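Long-range contacts in 1-carboxybiuret hydrolase subunit AtzE (Pseudomonas sp., PDB 6C62), which hydrolyses 1-carboxybiuret to urea-1,3-dicarboxylate and ammonia, a step in the bacterial degradation of the herbicide atrazine: residues 3-11 against 62-70; 291-302 against 399-409. All coordinates share one frame; numbering follows the deposited sequence.

Contact 1: 3-11 against 62-70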
ATOM      1  N   THR A   3      -8.134  19.863 -33.902  1.00 23.57           N
ATOM      2  CA  THR A   3      -8.980  20.191 -32.757  1.00 21.17           C
ATOM      3  C   THR A   3      -9.336  21.655 -32.699  1.00 20.21           C
ATOM      4  O   THR A   3     -10.506  21.989 -32.633  1.00 17.98           O
ATOM      5  CB  THR A   3      -8.212  19.767 -31.475  1.00 21.48           C
ATOM      6  OG1 THR A   3      -8.037  18.338 -31.492  1.00 22.42           O
ATOM      7  CG2 THR A   3      -8.977  20.108 -30.260  1.00 22.30           C
ATOM      8  N   VAL A   4      -8.332  22.532 -32.702  1.00 20.05           N
ATOM      9  CA  VAL A   4      -8.571  23.969 -32.504  1.00 21.87           C
ATOM     10  C   VAL A   4      -9.490  24.525 -33.604  1.00 21.67           C
ATOM     11  O   VAL A   4     -10.417  25.265 -33.320  1.00 21.14           O
ATOM     12  CB  VAL A   4      -7.238  24.735 -32.441  1.00 25.84           C
ATOM     13  CG1 VAL A   4      -7.451  26.254 -32.529  1.00 30.15           C
ATOM     14  CG2 VAL A   4      -6.531  24.386 -31.140  1.00 26.76           C
ATOM     15  N   GLU A   5      -9.223  24.158 -34.844  1.00 23.13           N
ATOM     16  CA  GLU A   5     -10.012  24.601 -35.978  1.00 25.60           C
ATOM     17  C   GLU A   5     -11.423  24.013 -35.944  1.00 26.57           C
ATOM     18  O   GLU A   5     -12.379  24.717 -36.210  1.00 22.32           O
ATOM     19  CB  GLU A   5      -9.329  24.175 -37.270  1.00 31.94           C
ATOM     20  CG  GLU A   5      -9.905  24.890 -38.446  1.00 40.14           C
ATOM     21  CD  GLU A   5      -9.069  24.782 -39.734  1.00 51.76           C
ATOM     22  OE1 GLU A   5      -7.936  24.177 -39.741  1.00 49.57           O
ATOM     23  OE2 GLU A   5      -9.607  25.321 -40.751  1.00 53.24           O
ATOM     24  N   ILE A   6     -11.561  22.726 -35.586  1.00 21.19           N
ATOM     25  CA  ILE A   6     -12.892  22.139 -35.406  1.00 19.60           C
ATOM     26  C   ILE A   6     -13.717  22.912 -34.403  1.00 16.89           C
ATOM     27  O   ILE A   6     -14.889  23.233 -34.643  1.00 16.84           O
ATOM     28  CB  ILE A   6     -12.831  20.667 -34.954  1.00 17.86           C
ATOM     29  CG1 ILE A   6     -12.289  19.806 -36.078  1.00 19.78           C
ATOM     30  CG2 ILE A   6     -14.226  20.176 -34.618  1.00 17.67           C
ATOM     31  CD1 ILE A   6     -11.684  18.464 -35.679  1.00 21.03           C
ATOM     32  N   ILE A   7     -13.142  23.167 -33.253  1.00 15.97           N
ATOM     33  CA  ILE A   7     -13.846  23.885 -32.185  1.00 18.38           C
ATOM     34  C   ILE A   7     -14.250  25.300 -32.631  1.00 21.21           C
ATOM     35  O   ILE A   7     -15.344  25.778 -32.329  1.00 20.86           O
ATOM     36  CB  ILE A   7     -12.976  23.949 -30.912  1.00 17.55           C
ATOM     37  CG1 ILE A   7     -12.951  22.576 -30.229  1.00 16.22           C
ATOM     38  CG2 ILE A   7     -13.440  25.014 -29.904  1.00 19.51           C
ATOM     39  CD1 ILE A   7     -11.763  22.417 -29.302  1.00 16.65           C
ATOM     40  N   GLU A   8     -13.340  25.946 -33.343  1.00 22.30           N
ATOM     41  CA  GLU A   8     -13.562  27.297 -33.855  1.00 23.18           C
ATOM     42  C   GLU A   8     -14.678  27.327 -34.883  1.00 21.07           C
ATOM     43  O   GLU A   8     -15.469  28.251 -34.905  1.00 20.60           O
ATOM     44  CB  GLU A   8     -12.220  27.838 -34.441  1.00 27.91           C
ATOM     45  CG  GLU A   8     -12.300  28.926 -35.529  1.00 34.39           C
ATOM     46  CD  GLU A   8     -12.883  30.240 -35.024  1.00 38.96           C
ATOM     47  OE1 GLU A   8     -12.947  30.402 -33.753  1.00 35.30           O
ATOM     48  OE2 GLU A   8     -13.239  31.103 -35.912  1.00 42.38           O
ATOM     49  N   GLY A   9     -14.698  26.333 -35.772  1.00 18.30           N
ATOM     50  CA  GLY A   9     -15.751  26.190 -36.791  1.00 19.83           C
ATOM     51  C   GLY A   9     -17.157  26.068 -36.193  1.00 20.82           C
ATOM     52  O   GLY A   9     -18.155  26.640 -36.739  1.00 20.80           O
ATOM     53  N   ILE A  10     -17.270  25.306 -35.111  1.00 16.56           N
ATOM     54  CA  ILE A  10     -18.558  25.188 -34.438  1.00 17.58           C
ATOM     55  C   ILE A  10     -18.932  26.435 -33.645  1.00 20.04           C
ATOM     56  O   ILE A  10     -20.077  26.904 -33.706  1.00 19.39           O
ATOM     57  CB  ILE A  10     -18.582  23.948 -33.547  1.00 16.74           C
ATOM     58  CG1 ILE A  10     -18.526  22.705 -34.436  1.00 17.95           C
ATOM     59  CG2 ILE A  10     -19.844  23.930 -32.670  1.00 18.02           C
ATOM     60  CD1 ILE A  10     -18.076  21.469 -33.713  1.00 17.52           C
ATOM     61  N   ALA A  11     -17.957  26.987 -32.922  1.00 21.97           N
ATOM     62  CA  ALA A  11     -18.195  28.222 -32.157  1.00 24.58           C
ATOM     63  C   ALA A  11     -18.641  29.399 -33.058  1.00 22.85           C
ATOM     64  O   ALA A  11     -19.576  30.091 -32.751  1.00 23.96           O
ATOM     65  CB  ALA A  11     -16.951  28.612 -31.332  1.00 23.57           C
ATOM     66  N   VAL A  62     -22.731  31.094 -24.533  1.00 21.52           N
ATOM     67  CA  VAL A  62     -21.310  30.909 -24.603  1.00 22.41           C
ATOM     68  C   VAL A  62     -21.067  29.382 -24.555  1.00 23.37           C
ATOM     69  O   VAL A  62     -21.525  28.739 -23.658  1.00 22.03           O
ATOM     70  CB  VAL A  62     -20.570  31.657 -23.502  1.00 24.38           C
ATOM     71  CG1 VAL A  62     -19.084  31.297 -23.484  1.00 25.44           C
ATOM     72  CG2 VAL A  62     -20.654  33.139 -23.773  1.00 27.32           C
ATOM     73  N   LEU A  63     -20.383  28.831 -25.559  1.00 22.19           N
ATOM     74  CA  LEU A  63     -20.195  27.380 -25.598  1.00 22.61           C
ATOM     75  C   LEU A  63     -19.060  26.919 -24.717  1.00 21.52           C
ATOM     76  O   LEU A  63     -18.120  27.665 -24.501  1.00 18.69           O
ATOM     77  CB  LEU A  63     -19.960  26.928 -27.026  1.00 21.82           C
ATOM     78  CG  LEU A  63     -21.185  27.107 -27.925  1.00 22.45           C
ATOM     79  CD1 LEU A  63     -20.779  26.783 -29.355  1.00 26.16           C
ATOM     80  CD2 LEU A  63     -22.318  26.252 -27.455  1.00 23.02           C
ATOM     81  N   PRO A  64     -19.133  25.682 -24.196  1.00 20.66           N
ATOM     82  CA  PRO A  64     -18.009  25.220 -23.390  1.00 21.02           C
ATOM     83  C   PRO A  64     -16.776  24.893 -24.299  1.00 18.06           C
ATOM     84  O   PRO A  64     -16.870  24.896 -25.567  1.00 17.82           O
ATOM     85  CB  PRO A  64     -18.610  24.034 -22.615  1.00 21.93           C
ATOM     86  CG  PRO A  64     -19.625  23.505 -23.577  1.00 21.94           C
ATOM     87  CD  PRO A  64     -20.241  24.732 -24.197  1.00 21.44           C
ATOM     88  N   PRO A  65     -15.612  24.715 -23.692  1.00 17.12           N
ATOM     89  CA  PRO A  65     -14.359  24.740 -24.446  1.00 16.83           C
ATOM     90  C   PRO A  65     -14.141  23.616 -25.436  1.00 16.29           C
ATOM     91  O   PRO A  65     -13.320  23.779 -26.357  1.00 18.83           O
ATOM     92  CB  PRO A  65     -13.280  24.626 -23.366  1.00 17.92           C
ATOM     93  CG  PRO A  65     -13.968  24.855 -22.137  1.00 17.67           C
ATOM     94  CD  PRO A  65     -15.398  24.621 -22.246  1.00 16.82           C
ATOM     95  N   LEU A  66     -14.824  22.497 -25.268  1.00 14.84           N
ATOM     96  CA  LEU A  66     -14.718  21.396 -26.259  1.00 14.48           C
ATOM     97  C   LEU A  66     -16.004  21.227 -27.070  1.00 13.76           C
ATOM     98  O   LEU A  66     -16.263  20.151 -27.620  1.00 13.75           O
ATOM     99  CB  LEU A  66     -14.376  20.078 -25.553  1.00 14.17           C
ATOM    100  CG  LEU A  66     -13.013  20.073 -24.801  1.00 15.64           C
ATOM    101  CD1 LEU A  66     -12.744  18.723 -24.179  1.00 15.39           C
ATOM    102  CD2 LEU A  66     -11.866  20.425 -25.693  1.00 16.14           C
ATOM    103  N   ALA A  67     -16.822  22.257 -27.163  1.00 12.68           N
ATOM    104  CA  ALA A  67     -18.162  22.119 -27.756  1.00 12.31           C
ATOM    105  C   ALA A  67     -18.171  21.576 -29.156  1.00 12.09           C
ATOM    106  O   ALA A  67     -17.645  22.186 -30.080  1.00 12.96           O
ATOM    107  CB  ALA A  67     -18.916  23.460 -27.726  1.00 13.04           C
ATOM    108  N   GLY A  68     -18.738  20.390 -29.301  1.00 12.58           N
ATOM    109  CA  GLY A  68     -18.921  19.729 -30.579  1.00 13.01           C
ATOM    110  C   GLY A  68     -17.778  18.827 -31.011  1.00 12.50           C
ATOM    111  O   GLY A  68     -17.856  18.219 -32.073  1.00 13.96           O
ATOM    112  N   LEU A  69     -16.719  18.726 -30.213  1.00 12.95           N
ATOM    113  CA  LEU A  69     -15.494  17.986 -30.600  1.00 12.86           C
ATOM    114  C   LEU A  69     -15.749  16.482 -30.481  1.00 12.98           C
ATOM    115  O   LEU A  69     -16.092  15.991 -29.426  1.00 12.63           O
ATOM    116  CB  LEU A  69     -14.320  18.386 -29.724  1.00 13.76           C
ATOM    117  CG  LEU A  69     -12.968  17.795 -30.164  1.00 14.63           C
ATOM    118  CD1 LEU A  69     -12.414  18.538 -31.359  1.00 16.42           C
ATOM    119  CD2 LEU A  69     -11.946  17.828 -29.086  1.00 16.09           C
ATOM    120  N   PRO A  70     -15.636  15.741 -31.583  1.00 13.44           N
ATOM    121  CA  PRO A  70     -15.775  14.285 -31.432  1.00 12.61           C
ATOM    122  C   PRO A  70     -14.618  13.597 -30.733  1.00 12.17           C
ATOM    123  O   PRO A  70     -13.450  14.027 -30.852  1.00 11.78           O
ATOM    124  CB  PRO A  70     -15.810  13.799 -32.877  1.00 13.53           C
ATOM    125  CG  PRO A  70     -16.123  14.987 -33.694  1.00 13.54           C
ATOM    126  CD  PRO A  70     -15.487  16.123 -32.990  1.00 12.78           C
TER
HETATM  127  O   HOH W   1     -17.033  24.825 -30.199  1.00 16.27           O

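Contact 2: 291-302 against 399-409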
ATOM      1  N   TRP A 291      19.165   8.402 -15.261  1.00 14.79           N
ATOM      2  CA  TRP A 291      17.961   8.174 -14.459  1.00 14.94           C
ATOM      3  C   TRP A 291      18.368   7.161 -13.383  1.00 17.52           C
ATOM      4  O   TRP A 291      19.090   6.196 -13.679  1.00 18.69           O
ATOM      5  CB  TRP A 291      16.878   7.621 -15.366  1.00 15.00           C
ATOM      6  CG  TRP A 291      15.526   7.410 -14.731  1.00 13.40           C
ATOM      7  CD1 TRP A 291      15.114   6.292 -14.106  1.00 13.90           C
ATOM      8  CD2 TRP A 291      14.423   8.287 -14.745  1.00 12.60           C
ATOM      9  NE1 TRP A 291      13.824   6.421 -13.716  1.00 12.59           N
ATOM     10  CE2 TRP A 291      13.375   7.649 -14.081  1.00 11.73           C
ATOM     11  CE3 TRP A 291      14.213   9.559 -15.253  1.00 12.86           C
ATOM     12  CZ2 TRP A 291      12.142   8.213 -13.915  1.00 12.43           C
ATOM     13  CZ3 TRP A 291      12.970  10.158 -15.069  1.00 13.71           C
ATOM     14  CH2 TRP A 291      11.938   9.483 -14.404  1.00 12.74           C
ATOM     15  N   PRO A 292      17.979   7.388 -12.124  1.00 16.94           N
ATOM     16  CA  PRO A 292      18.378   6.408 -11.099  1.00 18.05           C
ATOM     17  C   PRO A 292      17.749   4.983 -11.266  1.00 16.98           C
ATOM     18  O   PRO A 292      16.522   4.845 -11.418  1.00 16.65           O
ATOM     19  CB  PRO A 292      17.882   7.084  -9.811  1.00 19.11           C
ATOM     20  CG  PRO A 292      16.629   7.783 -10.257  1.00 17.93           C
ATOM     21  CD  PRO A 292      17.099   8.416 -11.547  1.00 18.30           C
ATOM     22  N   ASP A 293      18.578   3.959 -11.236  1.00 16.59           N
ATOM     23  CA  ASP A 293      18.144   2.577 -11.153  1.00 16.13           C
ATOM     24  C   ASP A 293      17.089   2.217 -12.203  1.00 15.09           C
ATOM     25  O   ASP A 293      16.099   1.550 -11.882  1.00 13.48           O
ATOM     26  CB  ASP A 293      17.533   2.289  -9.764  1.00 19.19           C
ATOM     27  CG  ASP A 293      18.534   2.424  -8.617  1.00 22.80           C
ATOM     28  OD1 ASP A 293      19.747   2.235  -8.851  1.00 25.88           O
ATOM     29  OD2 ASP A 293      18.099   2.716  -7.475  1.00 25.80           O
ATOM     30  N   ALA A 294      17.294   2.601 -13.444  1.00 14.72           N
ATOM     31  CA  ALA A 294      16.183   2.511 -14.445  1.00 15.07           C
ATOM     32  C   ALA A 294      15.796   1.062 -14.717  1.00 14.93           C
ATOM     33  O   ALA A 294      14.607   0.741 -14.767  1.00 14.86           O
ATOM     34  CB  ALA A 294      16.570   3.197 -15.734  1.00 16.23           C
ATOM     35  N   GLU A 295      16.789   0.198 -14.878  1.00 13.53           N
ATOM     36  CA  GLU A 295      16.520  -1.177 -15.173  1.00 15.17           C
ATOM     37  C   GLU A 295      15.788  -1.869 -13.979  1.00 15.13           C
ATOM     38  O   GLU A 295      14.956  -2.749 -14.193  1.00 12.06           O
ATOM     39  CB  GLU A 295      17.806  -1.940 -15.469  1.00 15.38           C
ATOM     40  CG  GLU A 295      17.567  -3.394 -15.817  1.00 17.32           C
ATOM     41  CD  GLU A 295      18.815  -4.146 -16.291  1.00 21.21           C
ATOM     42  OE1 GLU A 295      19.952  -3.717 -15.958  1.00 19.42           O
ATOM     43  OE2 GLU A 295      18.616  -5.174 -16.990  1.00 22.70           O
ATOM     44  N   ILE A 296      16.109  -1.469 -12.759  1.00 14.30           N
ATOM     45  CA  ILE A 296      15.490  -2.056 -11.557  1.00 15.79           C
ATOM     46  C   ILE A 296      14.090  -1.472 -11.411  1.00 14.28           C
ATOM     47  O   ILE A 296      13.176  -2.171 -10.952  1.00 13.63           O
ATOM     48  CB  ILE A 296      16.275  -1.742 -10.253  1.00 17.92           C
ATOM     49  CG1 ILE A 296      17.767  -2.039 -10.386  1.00 21.71           C
ATOM     50  CG2 ILE A 296      15.689  -2.466  -9.050  1.00 17.39           C
ATOM     51  CD1 ILE A 296      18.112  -3.370 -10.868  1.00 24.70           C
ATOM     52  N   GLY A 297      13.911  -0.195 -11.776  1.00 13.02           N
ATOM     53  CA  GLY A 297      12.595   0.444 -11.827  1.00 13.18           C
ATOM     54  C   GLY A 297      11.657  -0.338 -12.756  1.00 13.96           C
ATOM     55  O   GLY A 297      10.533  -0.625 -12.390  1.00 14.09           O
ATOM     56  N   ARG A 298      12.147  -0.726 -13.935  1.00 12.35           N
ATOM     57  CA  ARG A 298      11.384  -1.559 -14.817  1.00 12.99           C
ATOM     58  C   ARG A 298      11.046  -2.915 -14.177  1.00 12.36           C
ATOM     59  O   ARG A 298       9.889  -3.404 -14.292  1.00 10.68           O
ATOM     60  CB  ARG A 298      12.083  -1.783 -16.157  1.00 14.86           C
ATOM     61  CG  ARG A 298      11.376  -2.903 -16.994  1.00 16.00           C
ATOM     62  CD  ARG A 298      11.784  -2.932 -18.405  1.00 17.67           C
ATOM     63  NE  ARG A 298      11.034  -3.964 -19.094  1.00 19.20           N
ATOM     64  CZ  ARG A 298      11.375  -5.260 -19.165  1.00 20.56           C
ATOM     65  NH1 ARG A 298      12.495  -5.738 -18.617  1.00 19.76           N
ATOM     66  NH2 ARG A 298      10.577  -6.075 -19.810  1.00 21.57           N
ATOM     67  N   ALA A 299      12.045  -3.519 -13.531  1.00 10.62           N
ATOM     68  CA  ALA A 299      11.897  -4.802 -12.937  1.00 10.85           C
ATOM     69  C   ALA A 299      10.785  -4.802 -11.859  1.00 11.16           C
ATOM     70  O   ALA A 299       9.925  -5.678 -11.854  1.00  9.84           O
ATOM     71  CB  ALA A 299      13.224  -5.297 -12.381  1.00 11.08           C
ATOM     72  N   ALA A 300      10.821  -3.815 -10.990  1.00 10.49           N
ATOM     73  CA  ALA A 300       9.840  -3.679  -9.944  1.00 10.93           C
ATOM     74  C   ALA A 300       8.442  -3.414 -10.492  1.00 10.02           C
ATOM     75  O   ALA A 300       7.477  -4.026 -10.002  1.00  9.92           O
ATOM     76  CB  ALA A 300      10.232  -2.561  -9.012  1.00 10.95           C
ATOM     77  N   ALA A 301       8.327  -2.543 -11.515  1.00  9.00           N
ATOM     78  CA  ALA A 301       7.065  -2.321 -12.171  1.00  9.65           C
ATOM     79  C   ALA A 301       6.494  -3.626 -12.755  1.00  9.52           C
ATOM     80  O   ALA A 301       5.305  -3.921 -12.652  1.00  9.35           O
ATOM     81  CB  ALA A 301       7.170  -1.306 -13.239  1.00 10.25           C
ATOM     82  N   PHE A 302       7.381  -4.410 -13.340  1.00  9.72           N
ATOM     83  CA  PHE A 302       7.017  -5.642 -14.010  1.00  9.82           C
ATOM     84  C   PHE A 302       6.475  -6.633 -13.021  1.00  9.89           C
ATOM     85  O   PHE A 302       5.427  -7.269 -13.255  1.00  9.55           O
ATOM     86  CB  PHE A 302       8.227  -6.200 -14.765  1.00 10.98           C
ATOM     87  CG  PHE A 302       7.898  -7.267 -15.750  1.00 12.21           C
ATOM     88  CD1 PHE A 302       7.648  -8.520 -15.333  1.00 14.69           C
ATOM     89  CD2 PHE A 302       7.870  -7.008 -17.096  1.00 13.96           C
ATOM     90  CE1 PHE A 302       7.309  -9.536 -16.214  1.00 15.73           C
ATOM     91  CE2 PHE A 302       7.593  -8.026 -18.020  1.00 15.75           C
ATOM     92  CZ  PHE A 302       7.306  -9.296 -17.564  1.00 16.34           C
ATOM     93  N   LEU A 399      10.071  -1.116 -22.954  1.00 13.42           N
ATOM     94  CA  LEU A 399      11.368  -1.005 -22.265  1.00 14.23           C
ATOM     95  C   LEU A 399      11.713   0.423 -21.744  1.00 13.69           C
ATOM     96  O   LEU A 399      12.313   0.578 -20.678  1.00 13.42           O
ATOM     97  CB  LEU A 399      12.496  -1.483 -23.234  1.00 15.46           C
ATOM     98  CG  LEU A 399      12.694  -3.000 -23.400  1.00 16.53           C
ATOM     99  CD1 LEU A 399      13.648  -3.287 -24.554  1.00 17.54           C
ATOM    100  CD2 LEU A 399      13.210  -3.691 -22.154  1.00 17.53           C
ATOM    101  N   LEU A 400      11.408   1.428 -22.549  1.00 12.79           N
ATOM    102  CA  LEU A 400      11.716   2.820 -22.272  1.00 14.24           C
ATOM    103  C   LEU A 400      10.609   3.568 -21.491  1.00 14.72           C
ATOM    104  O   LEU A 400      10.868   4.595 -20.865  1.00 15.85           O
ATOM    105  CB  LEU A 400      11.973   3.556 -23.562  1.00 15.12           C
ATOM    106  CG  LEU A 400      13.102   2.927 -24.405  1.00 16.38           C
ATOM    107  CD1 LEU A 400      13.210   3.566 -25.788  1.00 19.40           C
ATOM    108  CD2 LEU A 400      14.420   3.027 -23.649  1.00 16.67           C
ATOM    109  N   THR A 401       9.395   3.044 -21.524  1.00 13.31           N
ATOM    110  CA  THR A 401       8.253   3.670 -20.851  1.00 12.00           C
ATOM    111  C   THR A 401       8.126   3.204 -19.392  1.00 11.78           C
ATOM    112  O   THR A 401       7.760   3.988 -18.499  1.00 12.59           O
ATOM    113  CB  THR A 401       6.931   3.384 -21.596  1.00 10.90           C
ATOM    114  OG1 THR A 401       6.821   1.993 -21.907  1.00 10.96           O
ATOM    115  CG2 THR A 401       6.889   4.127 -22.851  1.00 11.00           C
ATOM    116  N   GLN A 402       8.391   1.930 -19.173  1.00 12.29           N
ATOM    117  CA  GLN A 402       8.093   1.261 -17.918  1.00 12.80           C
ATOM    118  C   GLN A 402       8.789   1.849 -16.667  1.00 13.05           C
ATOM    119  O   GLN A 402       8.152   1.983 -15.641  1.00 12.72           O
ATOM    120  CB  GLN A 402       8.325  -0.260 -18.059  1.00 13.36           C
ATOM    121  CG  GLN A 402       7.738  -1.073 -16.914  1.00 14.76           C
ATOM    122  CD  GLN A 402       7.419  -2.519 -17.259  1.00 16.76           C
ATOM    123  OE1 GLN A 402       7.961  -3.053 -18.216  1.00 18.50           O
ATOM    124  NE2 GLN A 402       6.460  -3.131 -16.559  1.00 17.01           N
ATOM    125  N   PRO A 403      10.052   2.265 -16.769  1.00 13.03           N
ATOM    126  CA  PRO A 403      10.694   2.887 -15.564  1.00 13.81           C
ATOM    127  C   PRO A 403      10.044   4.216 -15.152  1.00 13.94           C
ATOM    128  O   PRO A 403      10.034   4.556 -13.975  1.00 15.31           O
ATOM    129  CB  PRO A 403      12.134   3.159 -16.041  1.00 13.55           C
ATOM    130  CG  PRO A 403      12.357   2.243 -17.246  1.00 14.11           C
ATOM    131  CD  PRO A 403      11.004   2.123 -17.886  1.00 12.97           C
ATOM    132  N   VAL A 404       9.483   4.942 -16.091  1.00 13.85           N
ATOM    133  CA  VAL A 404       9.007   6.306 -15.848  1.00 14.37           C
ATOM    134  C   VAL A 404       7.611   6.360 -15.209  1.00 14.75           C
ATOM    135  O   VAL A 404       7.378   7.092 -14.227  1.00 16.03           O
ATOM    136  CB  VAL A 404       9.010   7.112 -17.178  1.00 14.80           C
ATOM    137  CG1 VAL A 404       8.502   8.520 -16.935  1.00 16.08           C
ATOM    138  CG2 VAL A 404      10.411   7.097 -17.816  1.00 14.43           C
ATOM    139  N   SER A 405       6.691   5.555 -15.710  1.00 13.41           N
ATOM    140  CA  SER A 405       5.382   5.417 -15.090  1.00 13.51           C
ATOM    141  C   SER A 405       5.432   4.820 -13.667  1.00 12.60           C
ATOM    142  O   SER A 405       4.557   5.067 -12.878  1.00 10.68           O
ATOM    143  CB  SER A 405       4.434   4.621 -16.014  1.00 13.02           C
ATOM    144  OG  SER A 405       5.140   3.587 -16.601  1.00 12.46           O
ATOM    145  N   PHE A 406       6.492   4.088 -13.339  1.00 12.62           N
ATOM    146  CA  PHE A 406       6.593   3.472 -12.030  1.00 13.47           C
ATOM    147  C   PHE A 406       6.772   4.532 -10.909  1.00 13.30           C
ATOM    148  O   PHE A 406       6.267   4.384  -9.802  1.00 11.58           O
ATOM    149  CB  PHE A 406       7.727   2.476 -12.023  1.00 12.61           C
ATOM    150  CG  PHE A 406       7.755   1.607 -10.805  1.00 12.35           C
ATOM    151  CD1 PHE A 406       6.608   0.895 -10.422  1.00 12.72           C
ATOM    152  CD2 PHE A 406       8.882   1.518 -10.012  1.00 12.06           C
ATOM    153  CE1 PHE A 406       6.597   0.132  -9.249  1.00 12.02           C
ATOM    154  CE2 PHE A 406       8.855   0.770  -8.850  1.00 11.88           C
ATOM    155  CZ  PHE A 406       7.756   0.035  -8.502  1.00 11.75           C
ATOM    156  N   ALA A 407       7.494   5.605 -11.269  1.00 14.18           N
ATOM    157  CA  ALA A 407       7.613   6.786 -10.445  1.00 14.36           C
ATOM    158  C   ALA A 407       6.414   7.712 -10.568  1.00 14.29           C
ATOM    159  O   ALA A 407       6.255   8.623  -9.733  1.00 15.81           O
ATOM    160  CB  ALA A 407       8.880   7.535 -10.768  1.00 15.11           C
ATOM    161  N   GLY A 408       5.575   7.550 -11.603  1.00 12.76           N
ATOM    162  CA  GLY A 408       4.337   8.337 -11.713  1.00 11.88           C
ATOM    163  C   GLY A 408       4.557   9.735 -12.265  1.00 11.97           C
ATOM    164  O   GLY A 408       3.686  10.580 -12.089  1.00 11.88           O
ATOM    165  N   CYS A 409       5.710   9.982 -12.940  1.00 11.31           N
ATOM    166  CA  CYS A 409       6.022  11.293 -13.490  1.00 12.07           C
ATOM    167  C   CYS A 409       5.172  11.560 -14.731  1.00 11.10           C
ATOM    168  O   CYS A 409       4.984  10.661 -15.534  1.00 11.04           O
ATOM    169  CB  CYS A 409       7.495  11.341 -13.922  1.00 12.87           C
ATOM    170  SG  CYS A 409       8.686  11.201 -12.608  1.00 16.54           S
TER
HETATM  171  O   HOH W   2       8.062  -4.576 -20.696  1.00 37.06           O

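Contact 1: 3-11 against 62-70
Leu69 meets the helix 3-11 through both methyl branches, and its contacts illustrate how a loop without regular structure can be fitted to a helix by aliphatic side chains. Its CD1 and CD2 straddle the methyl of Thr3, with Thr3 CG2 to Leu69 CD2 at 3.9 Å, and the two side chains cross at about a right angle. CG of Leu69 stands anti to the backbone N (chi1 -173°), a setting that carries CD1 on to Ile6 CG2 at 4.1 Å and to CG1 of Ile7. One turn on from Thr3, Ile7 lays its CD1 against the carbonyl oxygen of Pro65 at 3.6 Å and against CD2 of Leu66. Ile10 rests its CD1 against two successive carbonyl oxygens, those of Ala67 and Gly68, with Ile10 CD1 to Gly68 O at 3.6 Å. Glycine is needed there: a side chain at Gly68 would run into Ile10 CD1, and its positive phi (90°) would also jam a CB against the preceding carbonyl. At the far end CD1 of Leu63 reaches Ala11 CA at 4.1 Å.

No direct hydrogen bond joins the segments. A water bridges them instead, donating to Ile7 O at 2.9 Å and to Ala67 O at 2.7 Å. Two overlapping turns shape the loop, type I from Pro64 to Ala67 and type II from Leu66 to Leu69, and they present these carbonyls to the helix. Thr3 OG1 is hydrogen-bonded to Asp214 OD1.

Beyond this shell, helix 216-226 packs on Thr3 and Leu66, while Ile53 of helix 43-58 touches Ala67. Val20 of helix 17-35 meets Ile6, Ile10 and Pro70. The N-terminal helix thus sits among helices 17-35, 43-58 and 216-226, against the loop that leads into strand 70-74.

Contact 2: 291-302 against 399-409
Gln402 OE1 is gripped twice: a water donates to it at 2.9 Å, and Arg298 NE gives it a weak, bent hydrogen bond of 3.3 Å (122° at the hydrogen). The same water accepts from Arg298 NH2 at 3.1 Å, lying in the guanidinium plane at its edge, so amide and guanidinium are linked both directly and through water although their planes stand 76° apart. Arg298, extended from CG to NE, passes across Gln402 at a slant, and Leu399 CD2 lies over one guanidinium face, toward its rim.

Next to this polar corner the helices meet closely. Phe406, its CG anti to the backbone N, lays a ring face on the backbone of helix 294-302, with Ala301 N over the ring centre. Its CD1 lies 3.6 Å from Ala301 CB, and its CE2 equally near Ala300 CB. An alanine here would remove the whole ring and is likely to leave a gap against Ala300 and Ala301. Farther on, Cys409 SG sits at the edge of the Trp291 ring, 4.1 Å from CH2, as a sulfur-aromatic contact.

The helix axes pass 7.9 Å apart at 70°, a close crossing to which Gly297, lacking a side chain, and the small Ala294 and Ala301 probably contribute. This buried helix pair belongs to the amidase fold, with the Gln402 side chain about 9 Å from that of Ser174, the probable acyl-ester nucleophile.

In the fold
The two contacts lie on opposite sides of the chain's centre, their centres 38 Å apart and their nearest atoms about 21 Å. They follow in series: contact 1 closes before contact 2 opens. Contact 1 runs into the start of strand 70-74, near one end of the 11-stranded mixed sheet, whereas contact 2 begins just after the outermost strand 288-289 and ends just before the more central strand 411-416. Contact 1 is away from the annotated sites; contact 2 approaches the probable catalytic serines, and a chain of another protein in the assembly packs on its helix 294-302. Contacts far apart can thus flank one sheet, one at the N-terminal helix and one near the probable active site.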